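Side-chain contacts in protein of unknown function VPA0982 (Vibrio parahaemolyticus, PDB 2QIP), which is of unknown function but belongs to the NYN family of the PIN-like clan, and may therefore act as an RNA nuclease: residues L114-D118 and G119-L123; Y139-P142 and R143-S146. All coordinates share one frame; numbering follows the deposited sequence.

In the fold
Contacts 1 and 2 stand side by side at the C-terminal ends of two neighbouring strands of the parallel sheet, 111-115 and 135-140, where the chain turns toward the next helix. Their centres are 9 Å apart and both are mostly buried, although R143 of contact 2 is exposed. Contact 1 carries acidic and hydroxyl side chains over a core of L114 and F121, whereas contact 2 is a tight turn held by backbone bonds to the carbonyls of V141 and P142 and by a threonine hydroxyl. They are joined directly: L114 O probably accepts from Y139 N, and G117 O from S146 N. Both also reach the second subunit.

Contact 1 of 2, residues L114-D118 and G119-L123; sequences LVSGD and GDFSL
D118 OD1 accepts a hydrogen bond from D120 N at 2.9 Å, an Asx turn, and D118 O takes a second from F121 N at 3.0 Å, as the chain leaves the strand for the helix. The amide of D120 approaches OD1 from above the carboxylate plane, 38° out of it. With CG anti to its own backbone N (chi1 -177°), D118 swings the carboxylate forward over the start of the turn, where aspartate is short enough to meet an amide two residues on. D120 OD1 has a salt bridge to K80 of the second subunit. S116 forms an ST turn, its OG accepting from D118 N at 3.2 Å, and this OG is also hydrogen-bonded to the D17 carboxylate. D118 stands near D95; with D17 they form an acidic grouping consistent with the acidic active site of PIN-like nucleases. S122 adds its hydroxyl to the backbone bond its N makes to G119 O; OG reaches this carbonyl in its plane, on a lone pair, at 2.8 Å.

The F121 ring packs back against the strand end. S116 OG meets it at the edge, in plane, 3.5 Å from CE2, while L114 crosses the phenylalanine side chain at about a right angle and sets CD2 3.6 Å from F121 CB. Both apolar residues suit this buried connection. I98 of helix 95-105 packs on both, at the strand-to-helix step of the β-α-β unit 111-115, 122-132, 135-140.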
loop_
_atom_site.group_PDB
_atom_site.type_symbol
_atom_site.label_atom_id
_atom_site.label_comp_id
_atom_site.label_asym_id
_atom_site.label_seq_id
_atom_site.Cartn_x
_atom_site.Cartn_y
_atom_site.Cartn_z
ATOM N N LEU A 114 1.966 9.017 11.525
ATOM C CA LEU A 114 2.077 7.611 11.131
ATOM C C LEU A 114 2.967 6.907 12.134
ATOM O O LEU A 114 4.107 7.316 12.337
ATOM C CB LEU A 114 2.693 7.498 9.732
ATOM C CG LEU A 114 2.969 6.085 9.235
ATOM C CD1 LEU A 114 1.702 5.257 9.069
ATOM C CD2 LEU A 114 3.739 6.193 7.921
ATOM N N VAL A 115 2.418 5.884 12.787
ATOM C CA VAL A 115 3.184 5.126 13.774
ATOM C C VAL A 115 3.572 3.804 13.119
ATOM O O VAL A 115 2.790 2.854 13.086
ATOM C CB VAL A 115 2.378 4.921 15.084
ATOM C CG1 VAL A 115 3.266 4.318 16.165
ATOM C CG2 VAL A 115 1.844 6.254 15.583
ATOM N N SER A 116 4.765 3.805 12.531
ATOM C CA SER A 116 5.312 2.646 11.835
ATOM C C SER A 116 6.749 2.958 11.496
ATOM O O SER A 116 7.072 4.123 11.200
ATOM C CB SER A 116 4.570 2.389 10.519
ATOM O OG SER A 116 5.111 1.245 9.857
ATOM N N GLY A 117 7.592 1.925 11.497
ATOM C CA GLY A 117 8.959 2.082 11.021
ATOM C C GLY A 117 9.199 1.536 9.623
ATOM O O GLY A 117 10.336 1.549 9.145
ATOM N N ASP A 118 8.137 1.098 8.951
ATOM C CA ASP A 118 8.241 0.457 7.636
ATOM C C ASP A 118 8.588 1.473 6.537
ATOM O O ASP A 118 7.792 2.368 6.213
ATOM C CB ASP A 118 6.904 -0.247 7.358
ATOM C CG ASP A 118 6.868 -1.034 6.046
ATOM O OD1 ASP A 118 7.736 -0.851 5.167
ATOM O OD2 ASP A 118 5.897 -1.842 5.900
ATOM N N GLY A 119 9.787 1.342 5.977
ATOM C CA GLY A 119 10.257 2.280 4.984
ATOM C C GLY A 119 9.416 2.350 3.720
ATOM O O GLY A 119 9.512 3.332 2.982
ATOM N N ASP A 120 8.609 1.330 3.435
ATOM C CA ASP A 120 7.755 1.433 2.250
ATOM C C ASP A 120 6.783 2.607 2.356
ATOM O O ASP A 120 6.293 3.112 1.347
ATOM C CB ASP A 120 7.016 0.137 1.953
ATOM C CG ASP A 120 7.878 -0.854 1.196
ATOM O OD1 ASP A 120 8.785 -0.392 0.473
ATOM O OD2 ASP A 120 7.656 -2.080 1.335
ATOM N N PHE A 121 6.511 3.042 3.580
ATOM C CA PHE A 121 5.625 4.203 3.745
ATOM C C PHE A 121 6.287 5.527 3.316
ATOM O O PHE A 121 5.609 6.569 3.245
ATOM C CB PHE A 121 5.076 4.297 5.160
ATOM C CG PHE A 121 4.049 3.252 5.493
ATOM C CD1 PHE A 121 2.917 3.090 4.704
ATOM C CD2 PHE A 121 4.202 2.437 6.610
ATOM C CE1 PHE A 121 1.950 2.101 5.029
ATOM C CE2 PHE A 121 3.251 1.483 6.931
ATOM C CZ PHE A 121 2.121 1.297 6.151
ATOM N N SER A 122 7.587 5.494 2.991
ATOM C CA SER A 122 8.238 6.708 2.486
ATOM C C SER A 122 7.489 7.268 1.283
ATOM O O SER A 122 7.367 8.496 1.148
ATOM C CB SER A 122 9.689 6.427 2.080
ATOM O OG SER A 122 10.388 5.962 3.210
ATOM N N LEU A 123 7.006 6.384 0.402
ATOM C CA LEU A 123 6.299 6.872 -0.776
ATOM C C LEU A 123 4.995 7.564 -0.400
ATOM O O LEU A 123 4.561 8.525 -1.067
ATOM C CB LEU A 123 6.020 5.762 -1.783
ATOM C CG LEU A 123 7.185 5.387 -2.718
ATOM C CD1 LEU A 123 8.339 4.743 -1.963
ATOM C CD2 LEU A 123 6.696 4.466 -3.821
#

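Contact 2 of 2, residues Y139-P142 and R143-S146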
loop_
_atom_site.group_PDB
_atom_site.type_symbol
_atom_site.label_atom_id
_atom_site.label_comp_id
_atom_site.label_asym_id
_atom_site.label_seq_id
_atom_site.Cartn_x
_atom_site.Cartn_y
_atom_site.Cartn_z
ATOM N N TYR A 139 6.369 8.140 14.053
ATOM C CA TYR A 139 6.866 7.544 15.298
ATOM C C TYR A 139 7.345 6.149 14.936
ATOM O O TYR A 139 6.587 5.384 14.318
ATOM C CB TYR A 139 5.747 7.401 16.338
ATOM C CG TYR A 139 5.360 8.664 17.061
ATOM C CD1 TYR A 139 5.570 8.787 18.445
ATOM C CD2 TYR A 139 4.738 9.725 16.389
ATOM C CE1 TYR A 139 5.189 9.926 19.139
ATOM C CE2 TYR A 139 4.367 10.870 17.071
ATOM C CZ TYR A 139 4.606 10.977 18.448
ATOM O OH TYR A 139 4.237 12.123 19.119
ATOM N N GLY A 140 8.574 5.815 15.332
ATOM C CA GLY A 140 9.118 4.499 15.022
ATOM C C GLY A 140 10.224 4.128 15.987
ATOM O O GLY A 140 10.849 5.009 16.570
ATOM N N VAL A 141 10.462 2.822 16.152
ATOM C CA VAL A 141 11.590 2.335 16.956
ATOM C C VAL A 141 12.862 2.645 16.143
ATOM O O VAL A 141 13.025 2.101 15.056
ATOM C CB VAL A 141 11.458 0.830 17.192
ATOM C CG1 VAL A 141 12.723 0.282 17.838
ATOM C CG2 VAL A 141 10.247 0.562 18.069
ATOM N N PRO A 142 13.730 3.557 16.639
ATOM C CA PRO A 142 14.829 4.024 15.764
ATOM C C PRO A 142 15.690 2.925 15.150
ATOM O O PRO A 142 15.973 2.985 13.946
ATOM C CB PRO A 142 15.649 4.935 16.674
ATOM C CG PRO A 142 14.663 5.439 17.654
ATOM C CD PRO A 142 13.746 4.253 17.940
ATOM N N ARG A 143 16.061 1.916 15.937
ATOM C CA ARG A 143 16.990 0.898 15.430
ATOM C C ARG A 143 16.336 -0.036 14.391
ATOM O O ARG A 143 17.006 -0.842 13.749
ATOM C CB ARG A 143 17.682 0.146 16.592
ATOM C CG ARG A 143 16.789 -0.807 17.365
ATOM C CD ARG A 143 17.480 -1.412 18.615
ATOM N NE ARG A 143 17.313 -0.600 19.829
ATOM C CZ ARG A 143 18.253 0.191 20.350
ATOM N NH1 ARG A 143 18.010 0.880 21.464
ATOM N NH2 ARG A 143 19.444 0.297 19.766
ATOM N N LEU A 144 15.027 0.116 14.183
ATOM C CA LEU A 144 14.287 -0.733 13.247
ATOM C C LEU A 144 13.466 0.068 12.248
ATOM O O LEU A 144 12.690 -0.511 11.489
ATOM C CB LEU A 144 13.401 -1.730 14.010
ATOM C CG LEU A 144 14.199 -2.759 14.842
ATOM C CD1 LEU A 144 13.288 -3.546 15.777
ATOM C CD2 LEU A 144 15.000 -3.703 13.940
ATOM N N THR A 145 13.669 1.383 12.248
ATOM C CA THR A 145 12.965 2.288 11.334
ATOM C C THR A 145 13.853 2.670 10.164
ATOM O O THR A 145 15.035 3.005 10.334
ATOM C CB THR A 145 12.510 3.565 12.057
ATOM O OG1 THR A 145 11.546 3.203 13.051
ATOM C CG2 THR A 145 11.850 4.565 11.109
ATOM N N SER A 146 13.278 2.623 8.968
ATOM C CA SER A 146 14.007 3.003 7.769
ATOM C C SER A 146 14.515 4.423 7.831
ATOM O O SER A 146 13.722 5.330 8.097
ATOM C CB SER A 146 13.051 2.903 6.597
ATOM O OG SER A 146 13.628 3.434 5.430
#
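A tight turn with a short 3-10 segment takes the chain off strand 135-140, and the carbonyl of V141 is its hub. Two donors grip V141 O from opposite faces of its plane: the hydroxyl T145 OG1 at 2.7 Å and the amide L144 N at 3.0 Å. The hydroxyl stands steeply above the plane, 63° out of it, while the amide is less tilted. Threonine fits here because its β-carbon is turned toward the strand end and its OG1 lies beside the backbone N (chi1 -64°), which aims the hydroxyl back at a carbonyl four residues earlier. Glycine suits position 140: T145 OG1 comes within 3.4 Å of G140 C and occupies the space beside G140 where a β-carbon would lie.

The turn is completed by P142, whose carbonyl O accepts from T145 N at 3.3 Å. Proline favours the backbone angles at which a 3-10 turn begins, and in this turn P142 contributes its carbonyl O, a role that needs no N-H. V141 CG1 lies 4.4 Å from L144 CB, a loose apolar contact, whereas R143 belongs to the exposed part of the turn.

V141 rests on T24, A28 and Y29 of helix 18-29, and L144 touches E27 of the same helix. P142 and T145 reach A158 and F156 of the neighbouring strand 155-158. S146 stands at the N-cap of helix 147-152, where its OG accepts weak hydrogen bonds from T148 N and L149 N and is hydrogen-bonded to Q84 O of the second subunit.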